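Local coordinates for protein putative histidinol-phosphate aminotransferase (Burkholderia pseudomallei, PDB 3P1T) that probably transfers the amino group of L-histidinol phosphate to 2-oxoglutarate with the help of pyridoxal 5'-phosphate, a step of histidine biosynthesis, at residues 72-83 with 220-229. Numbering follows the deposited sequence.
Sequences MLVRGIDECFDR and MKRKQWFCNV
E79 reaches from its helix into the loop 224-229, where Q224 and N228 each offer an amide nitrogen to one of its carboxylate oxygens. CG of E79 lies anti to the backbone N (chi1 175°) and the chain runs on extended, which carries the carboxylate across to the loop. N228 approaches head-on: its ND2 lies 2.9 Å from E79 OE1, on the syn lone pair, with the two planes nearly perpendicular (84°). Q224 crosses at about a right angle, and its NE2 meets E79 OE2 at 3.0 Å from above the carboxylate plane. The same NE2 gives a second bond to L73 O (2.9 Å), and both acceptors lie close to the amide plane; with OE1 of Q224 taking water 1, this supports the flip of the group. Each carboxylate oxygen has another donor from its own segment: R75 N for OE1, and R83 NE, 2.9 Å from OE2 in a salt bridge. Such a set of donors would favour the charged form of E79. Beyond it, NH2 of R83 stands over the W225 ring, 3.7 Å from NE1, with guanidinium and ring planes 83° apart; W225 NE1 itself bonds D82 of the second subunit. On the strand side, M72 SE packs on M220 CB at 3.6 Å. E79 and Q224 together join helix 76-87 and strand 71-74, an edge of the seven-stranded mixed sheet of fold type I PLP enzymes, to a dimer-interface loop.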
HETATM    1  N   MSE A  72       5.655 -12.740  -4.342  1.00 34.11           N
HETATM    2  CA  MSE A  72       4.667 -11.663  -4.345  1.00 30.37           C
HETATM    3  C   MSE A  72       5.188 -10.483  -3.500  1.00 37.16           C
HETATM    4  O   MSE A  72       5.622 -10.706  -2.354  1.00 38.02           O
HETATM    5  CB  MSE A  72       3.356 -12.213  -3.792  1.00 29.73           C
HETATM    6  CG  MSE A  72       2.188 -11.281  -3.950  1.00 32.74           C
HETATM    7 SE   MSE A  72       0.515 -12.060  -3.376  0.75 35.79          SE
HETATM    8  CE  MSE A  72       0.715 -11.917  -1.577  1.00 31.86           C
ATOM      9  N   LEU A  73       5.210  -9.257  -4.085  1.00 33.57           N
ATOM     10  CA  LEU A  73       5.648  -8.030  -3.406  1.00 32.97           C
ATOM     11  C   LEU A  73       4.465  -7.525  -2.571  1.00 39.33           C
ATOM     12  O   LEU A  73       3.355  -7.412  -3.100  1.00 39.53           O
ATOM     13  CB  LEU A  73       6.160  -6.979  -4.422  1.00 32.41           C
ATOM     14  CG  LEU A  73       6.621  -5.597  -3.872  1.00 35.10           C
ATOM     15  CD1 LEU A  73       7.782  -5.716  -2.877  1.00 34.61           C
ATOM     16  CD2 LEU A  73       7.050  -4.693  -4.994  1.00 36.36           C
ATOM     17  N   VAL A  74       4.671  -7.312  -1.262  1.00 36.78           N
ATOM     18  CA  VAL A  74       3.569  -6.958  -0.364  1.00 36.55           C
ATOM     19  C   VAL A  74       3.888  -5.741   0.516  1.00 40.88           C
ATOM     20  O   VAL A  74       5.056  -5.418   0.758  1.00 40.94           O
ATOM     21  CB  VAL A  74       3.188  -8.164   0.547  1.00 40.26           C
ATOM     22  CG1 VAL A  74       2.544  -9.283  -0.248  1.00 40.21           C
ATOM     23  CG2 VAL A  74       4.380  -8.685   1.347  1.00 40.28           C
ATOM     24  N   ARG A  75       2.823  -5.107   1.030  1.00 36.85           N
ATOM     25  CA  ARG A  75       2.897  -4.000   1.972  1.00 36.12           C
ATOM     26  C   ARG A  75       3.108  -4.561   3.402  1.00 39.25           C
ATOM     27  O   ARG A  75       2.192  -4.489   4.252  1.00 37.44           O
ATOM     28  CB  ARG A  75       1.627  -3.149   1.888  1.00 36.16           C
ATOM     29  CG  ARG A  75       1.790  -1.740   2.432  1.00 43.97           C
ATOM     30  CD  ARG A  75       1.969  -0.816   1.259  1.00 48.60           C
ATOM     31  NE  ARG A  75       3.298  -0.237   1.215  1.00 48.10           N
ATOM     32  CZ  ARG A  75       3.765   0.472   0.202  1.00 52.41           C
ATOM     33  NH1 ARG A  75       3.028   0.659  -0.888  1.00 33.12           N
ATOM     34  NH2 ARG A  75       4.985   0.972   0.252  1.00 49.77           N
ATOM     35  N   GLY A  76       4.286  -5.171   3.615  1.00 34.35           N
ATOM     36  CA  GLY A  76       4.687  -5.741   4.892  1.00 33.99           C
ATOM     37  C   GLY A  76       3.975  -7.009   5.295  1.00 39.66           C
ATOM     38  O   GLY A  76       3.203  -7.603   4.519  1.00 41.19           O
ATOM     39  N   ILE A  77       4.228  -7.416   6.543  1.00 34.55           N
ATOM     40  CA  ILE A  77       3.694  -8.643   7.120  1.00 32.43           C
ATOM     41  C   ILE A  77       2.148  -8.531   7.261  1.00 35.00           C
ATOM     42  O   ILE A  77       1.487  -9.567   7.141  1.00 34.34           O
ATOM     43  CB  ILE A  77       4.421  -9.002   8.463  1.00 34.32           C
ATOM     44  CG1 ILE A  77       4.062 -10.416   9.003  1.00 35.09           C
ATOM     45  CG2 ILE A  77       4.282  -7.929   9.522  1.00 33.33           C
ATOM     46  CD1 ILE A  77       4.226 -11.601   8.045  1.00 38.00           C
ATOM     47  N   ASP A  78       1.570  -7.306   7.412  1.00 31.24           N
ATOM     48  CA  ASP A  78       0.097  -7.156   7.512  1.00 29.94           C
ATOM     49  C   ASP A  78      -0.582  -7.616   6.223  1.00 32.14           C
ATOM     50  O   ASP A  78      -1.495  -8.435   6.313  1.00 30.01           O
ATOM     51  CB  ASP A  78      -0.349  -5.716   7.852  1.00 31.50           C
ATOM     52  CG  ASP A  78      -0.111  -5.233   9.275  1.00 38.91           C
ATOM     53  OD1 ASP A  78       0.729  -5.843   9.987  1.00 44.32           O
ATOM     54  OD2 ASP A  78      -0.694  -4.193   9.652  1.00 32.40           O
ATOM     55  N   GLU A  79      -0.132  -7.130   5.028  1.00 30.33           N
ATOM     56  CA  GLU A  79      -0.729  -7.583   3.761  1.00 31.22           C
ATOM     57  C   GLU A  79      -0.524  -9.079   3.577  1.00 36.64           C
ATOM     58  O   GLU A  79      -1.440  -9.778   3.160  1.00 34.83           O
ATOM     59  CB  GLU A  79      -0.171  -6.837   2.539  1.00 32.56           C
ATOM     60  CG  GLU A  79      -0.714  -7.422   1.237  1.00 35.66           C
ATOM     61  CD  GLU A  79      -0.469  -6.698  -0.067  1.00 42.14           C
ATOM     62  OE1 GLU A  79       0.362  -5.764  -0.102  1.00 32.44           O
ATOM     63  OE2 GLU A  79      -1.127  -7.072  -1.062  1.00 30.78           O
ATOM     64  N   CYS A  80       0.685  -9.550   3.878  1.00 36.34           N
ATOM     65  CA  CYS A  80       1.081 -10.942   3.787  1.00 37.81           C
ATOM     66  C   CYS A  80       0.092 -11.842   4.568  1.00 39.85           C
ATOM     67  O   CYS A  80      -0.463 -12.786   3.995  1.00 37.98           O
ATOM     68  CB  CYS A  80       2.506 -11.096   4.311  1.00 40.01           C
ATOM     69  SG  CYS A  80       3.088 -12.809   4.382  1.00 45.65           S
ATOM     70  N   PHE A  81      -0.145 -11.518   5.866  1.00 35.28           N
ATOM     71  CA  PHE A  81      -1.020 -12.286   6.743  1.00 34.13           C
ATOM     72  C   PHE A  81      -2.454 -12.263   6.226  1.00 36.32           C
ATOM     73  O   PHE A  81      -3.114 -13.299   6.244  1.00 36.30           O
ATOM     74  CB  PHE A  81      -0.963 -11.761   8.199  1.00 36.12           C
ATOM     75  CG  PHE A  81      -1.634 -12.681   9.193  1.00 38.34           C
ATOM     76  CD1 PHE A  81      -3.014 -12.622   9.403  1.00 40.68           C
ATOM     77  CD2 PHE A  81      -0.896 -13.637   9.888  1.00 40.10           C
ATOM     78  CE1 PHE A  81      -3.641 -13.520  10.254  1.00 41.22           C
ATOM     79  CE2 PHE A  81      -1.522 -14.520  10.750  1.00 43.07           C
ATOM     80  CZ  PHE A  81      -2.893 -14.462  10.920  1.00 40.95           C
ATOM     81  N   ASP A  82      -2.938 -11.098   5.783  1.00 32.25           N
ATOM     82  CA  ASP A  82      -4.312 -10.925   5.288  1.00 31.65           C
ATOM     83  C   ASP A  82      -4.578 -11.721   4.026  1.00 36.89           C
ATOM     84  O   ASP A  82      -5.581 -12.432   3.971  1.00 36.99           O
ATOM     85  CB  ASP A  82      -4.646  -9.449   5.011  1.00 32.37           C
ATOM     86  CG  ASP A  82      -4.966  -8.600   6.229  1.00 37.93           C
ATOM     87  OD1 ASP A  82      -4.831  -9.105   7.358  1.00 39.23           O
ATOM     88  OD2 ASP A  82      -5.414  -7.452   6.049  1.00 43.91           O
ATOM     89  N   ARG A  83      -3.697 -11.624   3.018  1.00 33.07           N
ATOM     90  CA  ARG A  83      -3.931 -12.310   1.751  1.00 32.26           C
ATOM     91  C   ARG A  83      -3.806 -13.838   1.927  1.00 37.44           C
ATOM     92  O   ARG A  83      -4.579 -14.559   1.306  1.00 37.53           O
ATOM     93  CB  ARG A  83      -2.999 -11.785   0.654  1.00 31.49           C
ATOM     94  CG  ARG A  83      -3.221 -10.293   0.438  1.00 36.44           C
ATOM     95  CD  ARG A  83      -3.427  -9.891  -1.001  1.00 39.86           C
ATOM     96  NE  ARG A  83      -3.671  -8.454  -1.120  1.00 33.48           N
ATOM     97  CZ  ARG A  83      -4.878  -7.897  -1.083  1.00 41.46           C
ATOM     98  NH1 ARG A  83      -5.962  -8.648  -0.935  1.00 24.75           N
ATOM     99  NH2 ARG A  83      -5.014  -6.590  -1.206  1.00 28.60           N
HETATM  100  N   MSE A 220      -3.488 -15.068  -5.082  1.00 29.92           N
HETATM  101  CA  MSE A 220      -3.393 -13.929  -4.172  1.00 26.87           C
HETATM  102  C   MSE A 220      -3.026 -12.656  -4.964  1.00 35.60           C
HETATM  103  O   MSE A 220      -3.590 -11.599  -4.673  1.00 37.17           O
HETATM  104  CB  MSE A 220      -2.384 -14.183  -3.032  1.00 26.64           C
HETATM  105  CG  MSE A 220      -2.852 -15.191  -1.997  1.00 29.50           C
HETATM  106 SE   MSE A 220      -1.536 -15.444  -0.590  0.75 32.68          SE
HETATM  107  CE  MSE A 220      -0.115 -16.152  -1.599  1.00 30.54           C
ATOM    108  N   LYS A 221      -2.104 -12.756  -5.967  1.00 32.45           N
ATOM    109  CA  LYS A 221      -1.708 -11.640  -6.850  1.00 32.23           C
ATOM    110  C   LYS A 221      -2.922 -11.037  -7.513  1.00 36.48           C
ATOM    111  O   LYS A 221      -3.028  -9.816  -7.600  1.00 36.01           O
ATOM    112  CB  LYS A 221      -0.694 -12.082  -7.917  1.00 35.18           C
ATOM    113  CG  LYS A 221       0.726 -12.202  -7.391  1.00 37.54           C
ATOM    114  CD  LYS A 221       1.687 -12.584  -8.478  1.00 34.03           C
ATOM    115  CE  LYS A 221       3.089 -12.651  -7.938  1.00 35.46           C
ATOM    116  NZ  LYS A 221       4.086 -13.038  -8.972  1.00 39.88           N
ATOM    117  N   ARG A 222      -3.862 -11.900  -7.922  1.00 34.95           N
ATOM    118  CA  ARG A 222      -5.153 -11.551  -8.530  1.00 36.06           C
ATOM    119  C   ARG A 222      -6.012 -10.669  -7.590  1.00 38.60           C
ATOM    120  O   ARG A 222      -6.796  -9.843  -8.060  1.00 38.60           O
ATOM    121  CB  ARG A 222      -5.933 -12.841  -8.888  1.00 38.49           C
ATOM    122  CG  ARG A 222      -6.027 -13.131 -10.375  1.00 48.88           C
ATOM    123  CD  ARG A 222      -6.769 -14.425 -10.683  1.00 61.28           C
ATOM    124  NE  ARG A 222      -5.887 -15.597 -10.670  1.00 78.90           N
ATOM    125  CZ  ARG A 222      -6.128 -16.730 -10.007  1.00 92.69           C
ATOM    126  NH1 ARG A 222      -7.232 -16.858  -9.270  1.00 77.52           N
ATOM    127  NH2 ARG A 222      -5.263 -17.735 -10.062  1.00 71.83           N
ATOM    128  N   LYS A 223      -5.845 -10.834  -6.273  1.00 33.30           N
ATOM    129  CA  LYS A 223      -6.642 -10.080  -5.300  1.00 32.12           C
ATOM    130  C   LYS A 223      -5.936  -8.778  -4.871  1.00 35.87           C
ATOM    131  O   LYS A 223      -6.592  -7.910  -4.286  1.00 36.82           O
ATOM    132  CB  LYS A 223      -6.980 -10.951  -4.065  1.00 32.72           C
ATOM    133  CG  LYS A 223      -7.984 -12.042  -4.426  1.00 31.05           C
ATOM    134  CD  LYS A 223      -8.344 -12.949  -3.306  1.00 36.39           C
ATOM    135  CE  LYS A 223      -9.330 -13.981  -3.779  1.00 40.32           C
ATOM    136  NZ  LYS A 223      -9.856 -14.786  -2.652  1.00 44.62           N
ATOM    137  N   GLN A 224      -4.655  -8.604  -5.227  1.00 31.82           N
ATOM    138  CA  GLN A 224      -3.907  -7.398  -4.865  1.00 31.31           C
ATOM    139  C   GLN A 224      -4.452  -6.177  -5.589  1.00 37.33           C
ATOM    140  O   GLN A 224      -5.108  -6.290  -6.631  1.00 39.18           O
ATOM    141  CB  GLN A 224      -2.417  -7.547  -5.144  1.00 32.31           C
ATOM    142  CG  GLN A 224      -1.709  -8.520  -4.214  1.00 36.93           C
ATOM    143  CD  GLN A 224      -0.217  -8.447  -4.400  1.00 44.84           C
ATOM    144  OE1 GLN A 224       0.340  -8.904  -5.415  1.00 39.06           O
ATOM    145  NE2 GLN A 224       0.453  -7.810  -3.446  1.00 34.44           N
ATOM    146  N   TRP A 225      -4.217  -5.009  -5.001  1.00 32.97           N
ATOM    147  CA  TRP A 225      -4.711  -3.765  -5.542  1.00 32.66           C
ATOM    148  C   TRP A 225      -3.878  -3.332  -6.711  1.00 40.41           C
ATOM    149  O   TRP A 225      -2.692  -3.659  -6.780  1.00 41.94           O
ATOM    150  CB  TRP A 225      -4.709  -2.688  -4.462  1.00 30.54           C
ATOM    151  CG  TRP A 225      -5.538  -3.013  -3.251  1.00 30.68           C
ATOM    152  CD1 TRP A 225      -6.740  -3.655  -3.231  1.00 33.54           C
ATOM    153  CD2 TRP A 225      -5.299  -2.563  -1.904  1.00 30.00           C
ATOM    154  NE1 TRP A 225      -7.222  -3.714  -1.946  1.00 32.73           N
ATOM    155  CE2 TRP A 225      -6.367  -3.034  -1.113  1.00 33.09           C
ATOM    156  CE3 TRP A 225      -4.245  -1.857  -1.274  1.00 31.31           C
ATOM    157  CZ2 TRP A 225      -6.428  -2.811   0.267  1.00 31.43           C
ATOM    158  CZ3 TRP A 225      -4.317  -1.612   0.090  1.00 31.70           C
ATOM    159  CH2 TRP A 225      -5.387  -2.099   0.848  1.00 32.18           C
ATOM    160  N   PHE A 226      -4.494  -2.590  -7.638  1.00 37.72           N
ATOM    161  CA  PHE A 226      -3.784  -2.044  -8.776  1.00 38.70           C
ATOM    162  C   PHE A 226      -2.762  -1.003  -8.282  1.00 43.50           C
ATOM    163  O   PHE A 226      -3.118  -0.161  -7.446  1.00 42.75           O
ATOM    164  CB  PHE A 226      -4.773  -1.438  -9.789  1.00 41.49           C
ATOM    165  CG  PHE A 226      -4.109  -0.612 -10.865  1.00 44.88           C
ATOM    166  CD1 PHE A 226      -3.330  -1.215 -11.852  1.00 50.04           C
ATOM    167  CD2 PHE A 226      -4.220   0.769 -10.869  1.00 47.35           C
ATOM    168  CE1 PHE A 226      -2.667  -0.445 -12.810  1.00 51.72           C
ATOM    169  CE2 PHE A 226      -3.580   1.532 -11.844  1.00 50.55           C
ATOM    170  CZ  PHE A 226      -2.801   0.921 -12.799  1.00 49.83           C
ATOM    171  N   CYS A 227      -1.494  -1.101  -8.762  1.00 39.79           N
ATOM    172  CA  CYS A 227      -0.400  -0.194  -8.422  1.00 40.55           C
ATOM    173  C   CYS A 227      -0.243  -0.138  -6.880  1.00 43.49           C
ATOM    174  O   CYS A 227      -0.140   0.939  -6.262  1.00 43.38           O
ATOM    175  CB  CYS A 227      -0.655   1.187  -9.039  1.00 42.19           C
ATOM    176  SG  CYS A 227       0.696   2.392  -8.842  1.00 46.56           S
ATOM    177  N   ASN A 228      -0.248  -1.335  -6.264  1.00 38.47           N
ATOM    178  CA  ASN A 228      -0.137  -1.525  -4.818  1.00 36.84           C
ATOM    179  C   ASN A 228       1.137  -0.850  -4.258  1.00 41.16           C
ATOM    180  O   ASN A 228       1.095  -0.250  -3.175  1.00 41.90           O
ATOM    181  CB  ASN A 228      -0.147  -3.014  -4.505  1.00 33.07           C
ATOM    182  CG  ASN A 228      -0.202  -3.367  -3.038  1.00 50.17           C
ATOM    183  OD1 ASN A 228      -0.925  -2.772  -2.220  1.00 38.78           O
ATOM    184  ND2 ASN A 228       0.530  -4.408  -2.695  1.00 49.83           N
ATOM    185  N   VAL A 229       2.253  -0.937  -5.008  1.00 37.73           N
ATOM    186  CA  VAL A 229       3.551  -0.328  -4.666  1.00 37.20           C
ATOM    187  C   VAL A 229       3.889   0.708  -5.756  1.00 41.30           C
ATOM    188  O   VAL A 229       4.091   0.365  -6.915  1.00 42.06           O
ATOM    189  CB  VAL A 229       4.665  -1.385  -4.479  1.00 40.46           C
ATOM    190  CG1 VAL A 229       5.990  -0.730  -4.103  1.00 40.23           C
ATOM    191  CG2 VAL A 229       4.262  -2.404  -3.423  1.00 39.59           C
TER
HETATM  192  O   HOH W   1       3.245  -9.012  -6.093  1.00 33.94           O
HETATM  193  O   HOH W   2      -2.856  -5.106  -2.360  1.00 27.25           O